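PDB 4RVU: probable quinone reductase Qor (NADPH:quinone reductase) (Zeta-crystallin homolog protein) from Mycobacterium tuberculosis, which probably transfers electrons from NADPH to quinones, as a zeta-crystallin-like reductase that binds its cofactor in a Rossmann-type domain. Local coordinates for residues Y141-G146 with A219-V224; Y135-V140 with T163-H168. All coordinates share one frame; numbering follows the deposited sequence.

Overall arrangement
Both contacts belong to the cofactor-binding half of the chain, and helix 120-140 ties them together. Contact 2 is the more deeply buried: it pairs the C-terminal end of that helix with helix 157-168 through leucine, alanine and tryptophan, with a lysine and a water at its margin. Contact 1 is only partly buried and takes over where the helix stops, setting loop 141-146 on strand 217-222 by way of two tyrosines, a valine and an alanine. Tyr221 OH connects the two, 2.9 Å from Leu136 O in a probable hydrogen bond. Each contact also meets NADPH, contact 1 at a ribose hydroxyl and contact 2 at the nicotinamide amide.

Contact 1 (Y141-G146 with A219-V224); sequences YPVKRG and AVYDGV. With NDP (NADPH dihydro-nicotinamide-adenine-dinucleotide phosphate), chain E.
In the Rossmann-type domain that holds NADPH, the loop leaving helix 120-140 passes strand 217-222, where Tyr141 and Val143 meet Ala219 and Tyr221. The methyl of Ala219 comes obliquely to the Tyr141 ring, its CB 3.5 Å from Tyr141 CD2. With CG anti to the backbone N (chi1 172°), the Tyr141 ring is carried to that methyl, while its hydroxyl hydrogen-bonds Asp147, which also forms a salt bridge with Lys144.

Tyr221 comes in from the strand hydroxyl first, its side chain crossing that of Tyr141 at about a right angle. Its OH reaches the edge of the Tyr141 ring, near the ring plane, and stands 3.1 Å from Tyr141 O without a hydrogen bond between them; the polar partner of this buried hydroxyl is Leu136 O in the preceding helix. Val143 CG1 packs against the Tyr221 hydroxyl, 3.5 Å from its OH.

At its far end the strand runs into the cofactor site. There Asp222 opens an Asx turn, its OD1 accepting from Val224 N at 2.9 Å and also from Gly225 N, and its other carboxylate oxygen is bound by Ser232 and Thr228. From within this turn Gly223 O accepts a 2.8 Å hydrogen bond from NADPH O3D, and Val224 CG1 lies 3.9 Å from C8A of the adenine.

Contact 2 (Y135-V140 with T163-H168); sequences YLLKSV and TQWATH. With NDP (NADPH dihydro-nicotinamide-adenine-dinucleotide phosphate), chain E.
The Trp165 indole meets Leu137 CD1 and Lys138 NZ obliquely, while a water lies at its edge, in the ring plane, and takes the hydrogen of NE1 at 2.9 Å. The His134 ring also meets the indole, their planes at about 60°. Tyr135, the other flat group, has Val140 CG2 and the nicotinamide amide oxygen at its edge; Phe276 stacks on its ring.

Leu137 carries most of the contact between the helices. Its CD1 reaches 3.6 Å from Trp165 CB, at the root of the indole. The same CD1 also comes to 3.8 Å from Ala166 N, and Leu137 CD2 lies 4.0 Å from Ala166 CB. Lys138 lies at the margin, its bent chain bringing NZ to 4.3 Å from Trp165 CZ2. That NZ makes a weak bond to the same water, but its strong partner is Glu289, in a salt bridge.

In Tyr135, CG stands between the backbone N and the carbonyl carbon (chi1 84°), sending the ring toward the nicotinamide, where OH donates to NADPH O7N at 2.7 Å. The backbone oxygen of Tyr135 accepts from both Ser139 N and Val140 N, the second bond belonging to the wider pi-type turn that ends the helix.

The segment axes approach to 10.7 Å at an angle of 48°. Helix 280-295 borders Trp165 through Leu290 and Ala293, and Ala166 rests on Val173 of strand 172-176 in the parallel sheet. At the end of helix 120-140, Val140 O accepts a hydrogen bond from Tyr267 of the second subunit.

Contact 1 (Y141-G146 with A219-V224)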
loop_
_atom_site.group_PDB
_atom_site.type_symbol
_atom_site.label_atom_id
_atom_site.label_comp_id
_atom_site.label_asym_id
_atom_site.label_seq_id
_atom_site.Cartn_x
_atom_site.Cartn_y
_atom_site.Cartn_z
ATOM N N TYR A 141 -3.935 -3.276 8.044
ATOM C CA TYR A 141 -3.989 -1.980 8.692
ATOM C C TYR A 141 -4.344 -2.232 10.145
ATOM O O TYR A 141 -5.461 -2.636 10.444
ATOM C CB TYR A 141 -5.016 -1.028 8.042
ATOM C CG TYR A 141 -5.156 0.222 8.884
ATOM C CD1 TYR A 141 -4.142 1.171 8.912
ATOM C CD2 TYR A 141 -6.248 0.409 9.717
ATOM C CE1 TYR A 141 -4.233 2.304 9.720
ATOM C CE2 TYR A 141 -6.347 1.524 10.525
ATOM C CZ TYR A 141 -5.336 2.464 10.526
ATOM O OH TYR A 141 -5.438 3.571 11.336
ATOM N N PRO A 142 -3.393 -1.996 11.058
ATOM C CA PRO A 142 -3.656 -2.291 12.468
ATOM C C PRO A 142 -4.548 -1.221 13.087
ATOM O O PRO A 142 -4.046 -0.166 13.493
ATOM C CB PRO A 142 -2.256 -2.267 13.110
ATOM C CG PRO A 142 -1.273 -1.878 11.984
ATOM C CD PRO A 142 -2.088 -1.340 10.857
ATOM N N VAL A 143 -5.848 -1.499 13.172
ATOM C CA VAL A 143 -6.792 -0.510 13.679
ATOM C C VAL A 143 -6.467 -0.156 15.123
ATOM O O VAL A 143 -5.956 -0.988 15.880
ATOM C CB VAL A 143 -8.254 -0.974 13.553
ATOM C CG1 VAL A 143 -8.646 -1.160 12.067
ATOM C CG2 VAL A 143 -8.492 -2.258 14.361
ATOM N N LYS A 144 -6.742 1.090 15.496
ATOM C CA LYS A 144 -6.552 1.526 16.870
ATOM C C LYS A 144 -7.831 2.199 17.342
ATOM O O LYS A 144 -8.647 2.648 16.526
ATOM C CB LYS A 144 -5.369 2.486 16.958
ATOM C CG LYS A 144 -5.484 3.648 16.008
ATOM C CD LYS A 144 -4.222 4.504 16.006
ATOM C CE LYS A 144 -4.422 5.772 15.179
ATOM N NZ LYS A 144 -4.646 5.473 13.736
ATOM N N ARG A 145 -8.022 2.245 18.654
ATOM C CA ARG A 145 -9.216 2.849 19.218
ATOM C C ARG A 145 -9.273 4.295 18.742
ATOM O O ARG A 145 -8.254 4.991 18.760
ATOM C CB ARG A 145 -9.181 2.760 20.749
ATOM C CG ARG A 145 -10.334 3.470 21.444
ATOM C CD ARG A 145 -10.364 3.164 22.938
ATOM N NE ARG A 145 -10.580 1.742 23.209
ATOM C CZ ARG A 145 -11.773 1.151 23.218
ATOM N NH1 ARG A 145 -12.872 1.857 22.967
ATOM N NH2 ARG A 145 -11.870 -0.148 23.478
ATOM N N GLY A 146 -10.433 4.724 18.251
ATOM C CA GLY A 146 -10.597 6.082 17.755
ATOM C C GLY A 146 -10.616 6.195 16.244
ATOM O O GLY A 146 -11.038 7.225 15.693
ATOM N N ALA A 219 -8.981 3.695 7.104
ATOM C CA ALA A 219 -8.823 2.542 6.218
ATOM C C ALA A 219 -10.152 2.177 5.569
ATOM O O ALA A 219 -11.212 2.361 6.165
ATOM C CB ALA A 219 -8.271 1.355 6.985
ATOM N N VAL A 220 -10.091 1.655 4.352
ATOM C CA VAL A 220 -11.270 1.057 3.732
ATOM C C VAL A 220 -11.003 -0.422 3.542
ATOM O O VAL A 220 -9.960 -0.802 3.012
ATOM C CB VAL A 220 -11.548 1.652 2.345
ATOM C CG1 VAL A 220 -12.700 0.891 1.670
ATOM C CG2 VAL A 220 -11.870 3.134 2.456
ATOM N N TYR A 221 -11.933 -1.260 3.981
ATOM C CA TYR A 221 -11.862 -2.676 3.676
ATOM C C TYR A 221 -12.863 -2.967 2.573
ATOM O O TYR A 221 -14.071 -3.005 2.816
ATOM C CB TYR A 221 -12.134 -3.500 4.937
ATOM C CG TYR A 221 -11.074 -3.278 5.998
ATOM C CD1 TYR A 221 -9.811 -3.851 5.873
ATOM C CD2 TYR A 221 -11.330 -2.488 7.110
ATOM C CE1 TYR A 221 -8.825 -3.643 6.839
ATOM C CE2 TYR A 221 -10.356 -2.284 8.090
ATOM C CZ TYR A 221 -9.114 -2.867 7.946
ATOM O OH TYR A 221 -8.161 -2.657 8.923
ATOM N N ASP A 222 -12.354 -3.144 1.356
ATOM C CA ASP A 222 -13.192 -3.280 0.163
ATOM C C ASP A 222 -13.109 -4.693 -0.399
ATOM O O ASP A 222 -12.086 -5.098 -0.974
ATOM C CB ASP A 222 -12.780 -2.228 -0.885
ATOM C CG ASP A 222 -13.691 -2.210 -2.110
ATOM O OD1 ASP A 222 -14.181 -3.274 -2.540
ATOM O OD2 ASP A 222 -13.897 -1.115 -2.676
ATOM N N GLY A 223 -14.186 -5.455 -0.219
ATOM C CA GLY A 223 -14.250 -6.814 -0.741
ATOM C C GLY A 223 -15.176 -6.919 -1.941
ATOM O O GLY A 223 -15.512 -8.016 -2.394
ATOM N N VAL A 224 -15.579 -5.764 -2.461
ATOM C CA VAL A 224 -16.573 -5.692 -3.529
ATOM C C VAL A 224 -15.921 -5.402 -4.885
ATOM O O VAL A 224 -16.338 -5.933 -5.919
ATOM C CB VAL A 224 -17.632 -4.631 -3.185
ATOM C CG1 VAL A 224 -18.562 -4.383 -4.366
ATOM C CG2 VAL A 224 -18.426 -5.069 -1.949
HETATM P PA NDP E . -19.977 -12.229 1.207
HETATM O O1A NDP E . -20.729 -13.085 2.187
HETATM O O2A NDP E . -19.497 -10.869 1.628
HETATM O O5B NDP E . -20.865 -12.072 -0.123
HETATM C C5B NDP E . -20.532 -11.088 -1.097
HETATM C C4B NDP E . -21.328 -9.832 -0.782
HETATM O O4B NDP E . -20.842 -8.713 -1.524
HETATM C C3B NDP E . -22.785 -9.985 -1.177
HETATM O O3B NDP E . -23.564 -10.553 -0.123
HETATM C C2B NDP E . -23.211 -8.566 -1.495
HETATM O O2B NDP E . -23.847 -7.968 -0.374
HETATM C C1B NDP E . -21.922 -7.828 -1.822
HETATM N N9A NDP E . -21.960 -7.495 -3.265
HETATM C C8A NDP E . -21.924 -6.259 -3.788
HETATM N N7A NDP E . -21.997 -6.301 -5.139
HETATM C C5A NDP E . -22.093 -7.591 -5.500
HETATM C C6A NDP E . -22.207 -8.337 -6.773
HETATM N N6A NDP E . -22.233 -7.687 -7.957
HETATM N N1A NDP E . -22.285 -9.683 -6.710
HETATM C C2A NDP E . -22.260 -10.335 -5.534
HETATM N N3A NDP E . -22.160 -9.724 -4.344
HETATM C C4A NDP E . -22.073 -8.376 -4.259
HETATM O O3 NDP E . -18.733 -13.078 0.659
HETATM P PN NDP E . -17.545 -13.561 1.624
HETATM O O1N NDP E . -17.820 -13.064 3.018
HETATM O O2N NDP E . -17.313 -15.026 1.362
HETATM O O5D NDP E . -16.286 -12.751 1.045
HETATM C C5D NDP E . -16.293 -11.326 1.019
HETATM C C4D NDP E . -15.303 -10.827 -0.023
HETATM O O4D NDP E . -13.971 -10.972 0.466
HETATM C C3D NDP E . -15.383 -11.648 -1.293
HETATM O O3D NDP E . -15.204 -10.768 -2.402
HETATM C C2D NDP E . -14.208 -12.599 -1.215
HETATM O O2D NDP E . -13.719 -12.892 -2.525
HETATM C C1D NDP E . -13.200 -11.804 -0.401
HETATM N N1N NDP E . -12.301 -12.620 0.414
HETATM C C2N NDP E . -10.990 -12.381 0.341
HETATM C C3N NDP E . -10.067 -13.095 1.091
HETATM C C7N NDP E . -8.609 -12.776 0.952
HETATM O O7N NDP E . -7.804 -13.357 1.659
HETATM N N7N NDP E . -8.235 -11.859 0.062
HETATM C C4N NDP E . -10.513 -14.179 2.043
HETATM C C5N NDP E . -11.963 -14.331 2.039
HETATM C C6N NDP E . -12.791 -13.552 1.238
HETATM P P2B NDP E . -24.688 -6.606 -0.536
HETATM O O1X NDP E . -24.364 -6.137 -1.925
HETATM O O2X NDP E . -26.117 -7.028 -0.350
HETATM O O3X NDP E . -24.176 -5.721 0.563
#

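Contact 2 (Y135-V140 with T163-H168)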
loop_
_atom_site.group_PDB
_atom_site.type_symbol
_atom_site.label_atom_id
_atom_site.label_comp_id
_atom_site.label_asym_id
_atom_site.label_seq_id
_atom_site.Cartn_x
_atom_site.Cartn_y
_atom_site.Cartn_z
ATOM N N TYR A 135 -6.419 -10.771 9.934
ATOM C CA TYR A 135 -5.236 -10.208 9.283
ATOM C C TYR A 135 -5.526 -8.802 8.751
ATOM O O TYR A 135 -4.647 -7.930 8.743
ATOM C CB TYR A 135 -4.618 -11.169 8.234
ATOM C CG TYR A 135 -5.208 -11.185 6.821
ATOM C CD1 TYR A 135 -5.076 -10.083 5.975
ATOM C CD2 TYR A 135 -5.813 -12.335 6.313
ATOM C CE1 TYR A 135 -5.580 -10.094 4.694
ATOM C CE2 TYR A 135 -6.315 -12.363 5.019
ATOM C CZ TYR A 135 -6.191 -11.237 4.218
ATOM O OH TYR A 135 -6.677 -11.235 2.926
ATOM N N LEU A 136 -6.766 -8.574 8.334
ATOM C CA LEU A 136 -7.151 -7.251 7.834
ATOM C C LEU A 136 -7.064 -6.195 8.938
ATOM O O LEU A 136 -6.575 -5.087 8.693
ATOM C CB LEU A 136 -8.555 -7.288 7.216
ATOM C CG LEU A 136 -8.699 -7.911 5.824
ATOM C CD1 LEU A 136 -10.171 -8.051 5.412
ATOM C CD2 LEU A 136 -7.903 -7.139 4.765
ATOM N N LEU A 137 -7.520 -6.545 10.141
ATOM C CA LEU A 137 -7.599 -5.608 11.271
ATOM C C LEU A 137 -6.337 -5.537 12.113
ATOM O O LEU A 137 -6.132 -4.569 12.839
ATOM C CB LEU A 137 -8.759 -5.983 12.189
ATOM C CG LEU A 137 -10.152 -5.815 11.612
ATOM C CD1 LEU A 137 -11.162 -6.471 12.534
ATOM C CD2 LEU A 137 -10.467 -4.345 11.454
ATOM N N LYS A 138 -5.505 -6.570 12.048
ATOM C CA LYS A 138 -4.333 -6.634 12.920
ATOM C C LYS A 138 -3.010 -6.473 12.179
ATOM O O LYS A 138 -2.005 -6.107 12.786
ATOM C CB LYS A 138 -4.317 -7.954 13.709
ATOM C CG LYS A 138 -5.455 -8.108 14.716
ATOM C CD LYS A 138 -5.184 -7.295 15.977
ATOM C CE LYS A 138 -6.322 -7.425 16.997
ATOM N NZ LYS A 138 -6.511 -8.802 17.455
ATOM N N SER A 139 -3.013 -6.739 10.872
ATOM C CA SER A 139 -1.772 -6.807 10.091
ATOM C C SER A 139 -1.743 -5.882 8.880
ATOM O O SER A 139 -0.774 -5.139 8.680
ATOM C CB SER A 139 -1.501 -8.253 9.641
ATOM O OG SER A 139 -1.365 -9.107 10.762
ATOM N N VAL A 140 -2.779 -5.944 8.051
ATOM C CA VAL A 140 -2.826 -5.084 6.859
ATOM C C VAL A 140 -2.940 -3.603 7.236
ATOM O O VAL A 140 -2.136 -2.767 6.795
ATOM C CB VAL A 140 -3.948 -5.515 5.888
ATOM C CG1 VAL A 140 -4.158 -4.456 4.815
ATOM C CG2 VAL A 140 -3.602 -6.861 5.249
ATOM N N THR A 163 -16.941 -5.970 11.189
ATOM C CA THR A 163 -17.703 -4.927 11.870
ATOM C C THR A 163 -17.708 -5.164 13.374
ATOM O O THR A 163 -17.360 -4.266 14.150
ATOM C CB THR A 163 -19.122 -4.856 11.317
ATOM O OG1 THR A 163 -19.046 -4.500 9.930
ATOM C CG2 THR A 163 -19.957 -3.820 12.063
ATOM N N GLN A 164 -18.032 -6.391 13.779
ATOM C CA GLN A 164 -18.043 -6.726 15.194
ATOM C C GLN A 164 -16.682 -6.562 15.831
ATOM O O GLN A 164 -16.563 -5.983 16.916
ATOM C CB GLN A 164 -18.513 -8.158 15.396
ATOM C CG GLN A 164 -19.941 -8.414 14.976
ATOM C CD GLN A 164 -20.310 -9.864 15.183
ATOM O OE1 GLN A 164 -20.600 -10.286 16.303
ATOM N NE2 GLN A 164 -20.273 -10.646 14.107
ATOM N N TRP A 165 -15.659 -7.084 15.158
ATOM C CA TRP A 165 -14.325 -7.136 15.739
ATOM C C TRP A 165 -13.743 -5.730 15.858
ATOM O O TRP A 165 -13.208 -5.364 16.905
ATOM C CB TRP A 165 -13.406 -8.022 14.897
ATOM C CG TRP A 165 -12.329 -8.686 15.694
ATOM C CD1 TRP A 165 -11.842 -8.295 16.912
ATOM C CD2 TRP A 165 -11.627 -9.891 15.346
ATOM N NE1 TRP A 165 -10.864 -9.175 17.332
ATOM C CE2 TRP A 165 -10.721 -10.164 16.393
ATOM C CE3 TRP A 165 -11.672 -10.749 14.248
ATOM C CZ2 TRP A 165 -9.875 -11.279 16.377
ATOM C CZ3 TRP A 165 -10.832 -11.856 14.234
ATOM C CH2 TRP A 165 -9.944 -12.108 15.291
ATOM N N ALA A 166 -13.862 -4.945 14.790
ATOM C CA ALA A 166 -13.424 -3.548 14.821
ATOM C C ALA A 166 -14.159 -2.760 15.911
ATOM O O ALA A 166 -13.540 -2.015 16.672
ATOM C CB ALA A 166 -13.609 -2.888 13.445
ATOM N N THR A 167 -15.473 -2.934 16.000
ATOM C CA THR A 167 -16.265 -2.256 17.034
ATOM C C THR A 167 -15.761 -2.610 18.430
ATOM O O THR A 167 -15.602 -1.736 19.282
ATOM C CB THR A 167 -17.743 -2.610 16.909
ATOM O OG1 THR A 167 -18.216 -2.133 15.641
ATOM C CG2 THR A 167 -18.551 -1.959 18.028
ATOM N N HIS A 168 -15.491 -3.892 18.654
ATOM C CA HIS A 168 -14.915 -4.345 19.917
ATOM C C HIS A 168 -13.581 -3.668 20.209
ATOM O O HIS A 168 -13.261 -3.395 21.368
ATOM C CB HIS A 168 -14.717 -5.860 19.908
ATOM C CG HIS A 168 -13.926 -6.365 21.073
ATOM N ND1 HIS A 168 -14.428 -6.390 22.358
ATOM C CD2 HIS A 168 -12.663 -6.848 21.151
ATOM C CE1 HIS A 168 -13.511 -6.879 23.175
ATOM N NE2 HIS A 168 -12.431 -7.163 22.467
HETATM P PA NDP E . -19.977 -12.229 1.207
HETATM O O1A NDP E . -20.729 -13.085 2.187
HETATM O O2A NDP E . -19.497 -10.869 1.628
HETATM O O5B NDP E . -20.865 -12.072 -0.123
HETATM C C5B NDP E . -20.532 -11.088 -1.097
HETATM C C4B NDP E . -21.328 -9.832 -0.782
HETATM O O4B NDP E . -20.842 -8.713 -1.524
HETATM C C3B NDP E . -22.785 -9.985 -1.177
HETATM O O3B NDP E . -23.564 -10.553 -0.123
HETATM C C2B NDP E . -23.211 -8.566 -1.495
HETATM O O2B NDP E . -23.847 -7.968 -0.374
HETATM C C1B NDP E . -21.922 -7.828 -1.822
HETATM N N9A NDP E . -21.960 -7.495 -3.265
HETATM C C8A NDP E . -21.924 -6.259 -3.788
HETATM N N7A NDP E . -21.997 -6.301 -5.139
HETATM C C5A NDP E . -22.093 -7.591 -5.500
HETATM C C6A NDP E . -22.207 -8.337 -6.773
HETATM N N6A NDP E . -22.233 -7.687 -7.957
HETATM N N1A NDP E . -22.285 -9.683 -6.710
HETATM C C2A NDP E . -22.260 -10.335 -5.534
HETATM N N3A NDP E . -22.160 -9.724 -4.344
HETATM C C4A NDP E . -22.073 -8.376 -4.259
HETATM O O3 NDP E . -18.733 -13.078 0.659
HETATM P PN NDP E . -17.545 -13.561 1.624
HETATM O O1N NDP E . -17.820 -13.064 3.018
HETATM O O2N NDP E . -17.313 -15.026 1.362
HETATM O O5D NDP E . -16.286 -12.751 1.045
HETATM C C5D NDP E . -16.293 -11.326 1.019
HETATM C C4D NDP E . -15.303 -10.827 -0.023
HETATM O O4D NDP E . -13.971 -10.972 0.466
HETATM C C3D NDP E . -15.383 -11.648 -1.293
HETATM O O3D NDP E . -15.204 -10.768 -2.402
HETATM C C2D NDP E . -14.208 -12.599 -1.215
HETATM O O2D NDP E . -13.719 -12.892 -2.525
HETATM C C1D NDP E . -13.200 -11.804 -0.401
HETATM N N1N NDP E . -12.301 -12.620 0.414
HETATM C C2N NDP E . -10.990 -12.381 0.341
HETATM C C3N NDP E . -10.067 -13.095 1.091
HETATM C C7N NDP E . -8.609 -12.776 0.952
HETATM O O7N NDP E . -7.804 -13.357 1.659
HETATM N N7N NDP E . -8.235 -11.859 0.062
HETATM C C4N NDP E . -10.513 -14.179 2.043
HETATM C C5N NDP E . -11.963 -14.331 2.039
HETATM C C6N NDP E . -12.791 -13.552 1.238
HETATM P P2B NDP E . -24.688 -6.606 -0.536
HETATM O O1X NDP E . -24.364 -6.137 -1.925
HETATM O O2X NDP E . -26.117 -7.028 -0.350
HETATM O O3X NDP E . -24.176 -5.721 0.563
HETATM O O HOH W 1 -9.088 -9.201 19.586
#